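Local structure of periplasmic iron-binding protein (Synechocystis sp., 2VP1) at residues V132-R137 against A220-Y225. The protein probably serves as the periplasmic substrate-binding subunit of an ABC transporter that imports ferric iron. Residues are numbered along the deposited sequence; the frame is centred on the assembly and turned at random.
Sequences VLYYSR and AIANSY. With FE (Fe (III) ion), chain C.
With CG anti to its own carbonyl carbon (chi1 -60°), the Y134 ring runs back along the sheet past A222 toward the end of the neighbouring strand. Its CE1 lies 3.7 Å from A222 CB, and Y134 OH donates a hydrogen bond of 2.7 Å to N223 O. The hydroxyl sits above that carbonyl's plane, 45° out of it, rather than on a lone pair, while N223 O itself lies near the plane of the ring, at its edge. On the sheet face that carries L133 and I221 the two side chains point the same way, side by side, CD2 of L133 3.6 Å from CG1 of I221. Backbone bonds join V132 with A222 and Y134 with A220 in both directions; the bond from Y134 N to A220 O is nearly straight at 170°. The antiparallel ladder belongs to the mixed sheet of a periplasmic binding protein, where strand 219-223 gives way to the segment that carries Y225 to the iron. V132 reaches this junction too, its CG1 4.1 Å from S224 CB. Were Y134 replaced by an alanine, N223 O would probably lose its hydroxyl donor and a gap would open beside A222 CB. At the end of the strand, N223 ND2 donates to Y225 OH (3.1 Å), with the phenol oxygen in the amide plane, and N223 OD1 accepts from R131. Both polar atoms of the amide are engaged, consistent with a second-shell residue that positions the Y225 phenol oxygen. Y225 OH binds iron at 2.0 Å beside H43, Y44, Y169 and Y226.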
loop_
_atom_site.group_PDB
_atom_site.type_symbol
_atom_site.label_atom_id
_atom_site.label_comp_id
_atom_site.label_asym_id
_atom_site.label_seq_id
_atom_site.Cartn_x
_atom_site.Cartn_y
_atom_site.Cartn_z
ATOM N N VAL A 132 7.317 5.123 2.177
ATOM C CA VAL A 132 8.437 5.866 2.772
ATOM C C VAL A 132 9.582 6.064 1.783
ATOM O O VAL A 132 9.479 5.682 0.613
ATOM C CB VAL A 132 8.938 5.193 4.084
ATOM C CG1 VAL A 132 7.817 5.131 5.103
ATOM C CG2 VAL A 132 9.471 3.797 3.794
ATOM N N LEU A 133 10.662 6.676 2.264
ATOM C CA LEU A 133 11.896 6.763 1.500
ATOM C C LEU A 133 12.947 5.855 2.099
ATOM O O LEU A 133 13.041 5.738 3.319
ATOM C CB LEU A 133 12.413 8.189 1.494
ATOM C CG LEU A 133 11.574 9.251 0.799
ATOM C CD1 LEU A 133 12.452 10.473 0.593
ATOM C CD2 LEU A 133 10.998 8.742 -0.536
ATOM N N TYR A 134 13.729 5.208 1.244
ATOM C CA TYR A 134 14.935 4.486 1.685
ATOM C C TYR A 134 16.161 5.127 1.068
ATOM O O TYR A 134 16.075 5.662 -0.039
ATOM C CB TYR A 134 14.850 2.990 1.355
ATOM C CG TYR A 134 13.663 2.340 2.029
ATOM C CD1 TYR A 134 12.436 2.213 1.368
ATOM C CD2 TYR A 134 13.744 1.903 3.358
ATOM C CE1 TYR A 134 11.336 1.649 2.007
ATOM C CE2 TYR A 134 12.638 1.336 4.003
ATOM C CZ TYR A 134 11.447 1.214 3.322
ATOM O OH TYR A 134 10.369 0.643 3.952
ATOM N N TYR A 135 17.289 5.103 1.786
ATOM C CA TYR A 135 18.523 5.740 1.306
ATOM C C TYR A 135 19.828 5.023 1.696
ATOM O O TYR A 135 19.906 4.345 2.736
ATOM C CB TYR A 135 18.569 7.177 1.789
ATOM C CG TYR A 135 18.795 7.310 3.279
ATOM C CD1 TYR A 135 17.714 7.272 4.175
ATOM C CD2 TYR A 135 20.093 7.504 3.800
ATOM C CE1 TYR A 135 17.905 7.408 5.544
ATOM C CE2 TYR A 135 20.296 7.639 5.174
ATOM C CZ TYR A 135 19.190 7.586 6.044
ATOM O OH TYR A 135 19.368 7.727 7.401
ATOM N N SER A 136 20.852 5.199 0.858
ATOM C CA SER A 136 22.196 4.688 1.125
ATOM C C SER A 136 22.797 5.406 2.313
ATOM O O SER A 136 22.954 6.625 2.274
ATOM C CB SER A 136 23.095 4.928 -0.081
ATOM O OG SER A 136 24.369 4.347 0.131
ATOM N N ARG A 137 23.134 4.662 3.365
ATOM C CA ARG A 137 23.738 5.258 4.558
ATOM C C ARG A 137 25.131 5.746 4.189
ATOM O O ARG A 137 25.670 6.646 4.814
ATOM C CB ARG A 137 23.766 4.266 5.739
ATOM C CG ARG A 137 24.151 4.897 7.090
ATOM C CD ARG A 137 23.752 4.082 8.349
ATOM N NE ARG A 137 24.217 2.697 8.283
ATOM C CZ ARG A 137 25.461 2.287 8.531
ATOM N NH1 ARG A 137 26.414 3.149 8.883
ATOM N NH2 ARG A 137 25.752 1.002 8.421
ATOM N N ALA A 220 15.248 5.542 -2.755
ATOM C CA ALA A 220 14.143 4.743 -3.241
ATOM C C ALA A 220 12.851 5.111 -2.530
ATOM O O ALA A 220 12.846 5.335 -1.313
ATOM C CB ALA A 220 14.441 3.255 -3.045
ATOM N N ILE A 221 11.761 5.170 -3.293
ATOM C CA ILE A 221 10.417 5.304 -2.734
ATOM C C ILE A 221 9.836 3.897 -2.652
ATOM O O ILE A 221 9.742 3.220 -3.672
ATOM C CB ILE A 221 9.522 6.208 -3.620
ATOM C CG1 ILE A 221 10.209 7.542 -3.886
ATOM C CG2 ILE A 221 8.154 6.457 -2.990
ATOM C CD1 ILE A 221 9.499 8.384 -4.913
ATOM N N ALA A 222 9.498 3.447 -1.439
ATOM C CA ALA A 222 8.865 2.122 -1.214
ATOM C C ALA A 222 8.126 2.042 0.119
ATOM O O ALA A 222 8.256 2.921 0.962
ATOM C CB ALA A 222 9.887 0.999 -1.322
ATOM N N ASN A 223 7.351 0.980 0.303
ATOM C CA ASN A 223 6.499 0.837 1.486
ATOM C C ASN A 223 7.283 0.412 2.719
ATOM O O ASN A 223 8.272 -0.333 2.613
ATOM C CB ASN A 223 5.361 -0.145 1.226
ATOM C CG ASN A 223 4.279 0.427 0.323
ATOM O OD1 ASN A 223 4.255 1.627 0.019
ATOM N ND2 ASN A 223 3.362 -0.438 -0.106
ATOM N N SER A 224 6.819 0.888 3.875
ATOM C CA SER A 224 7.481 0.674 5.160
ATOM C C SER A 224 7.706 -0.778 5.522
ATOM O O SER A 224 8.803 -1.138 5.927
ATOM C CB SER A 224 6.699 1.351 6.295
ATOM O OG SER A 224 5.305 1.074 6.228
ATOM N N TYR A 225 6.677 -1.607 5.370
ATOM C CA TYR A 225 6.690 -2.979 5.895
ATOM C C TYR A 225 7.700 -3.912 5.188
ATOM O O TYR A 225 8.077 -4.945 5.732
ATOM C CB TYR A 225 5.270 -3.577 5.843
ATOM C CG TYR A 225 4.693 -3.537 4.444
ATOM C CD1 TYR A 225 4.992 -4.542 3.529
ATOM C CD2 TYR A 225 3.899 -2.465 4.019
ATOM C CE1 TYR A 225 4.508 -4.497 2.244
ATOM C CE2 TYR A 225 3.394 -2.418 2.716
ATOM C CZ TYR A 225 3.709 -3.438 1.833
ATOM O OH TYR A 225 3.250 -3.431 0.538
HETATM FE FE FE C . 2.980 -4.874 -0.857
#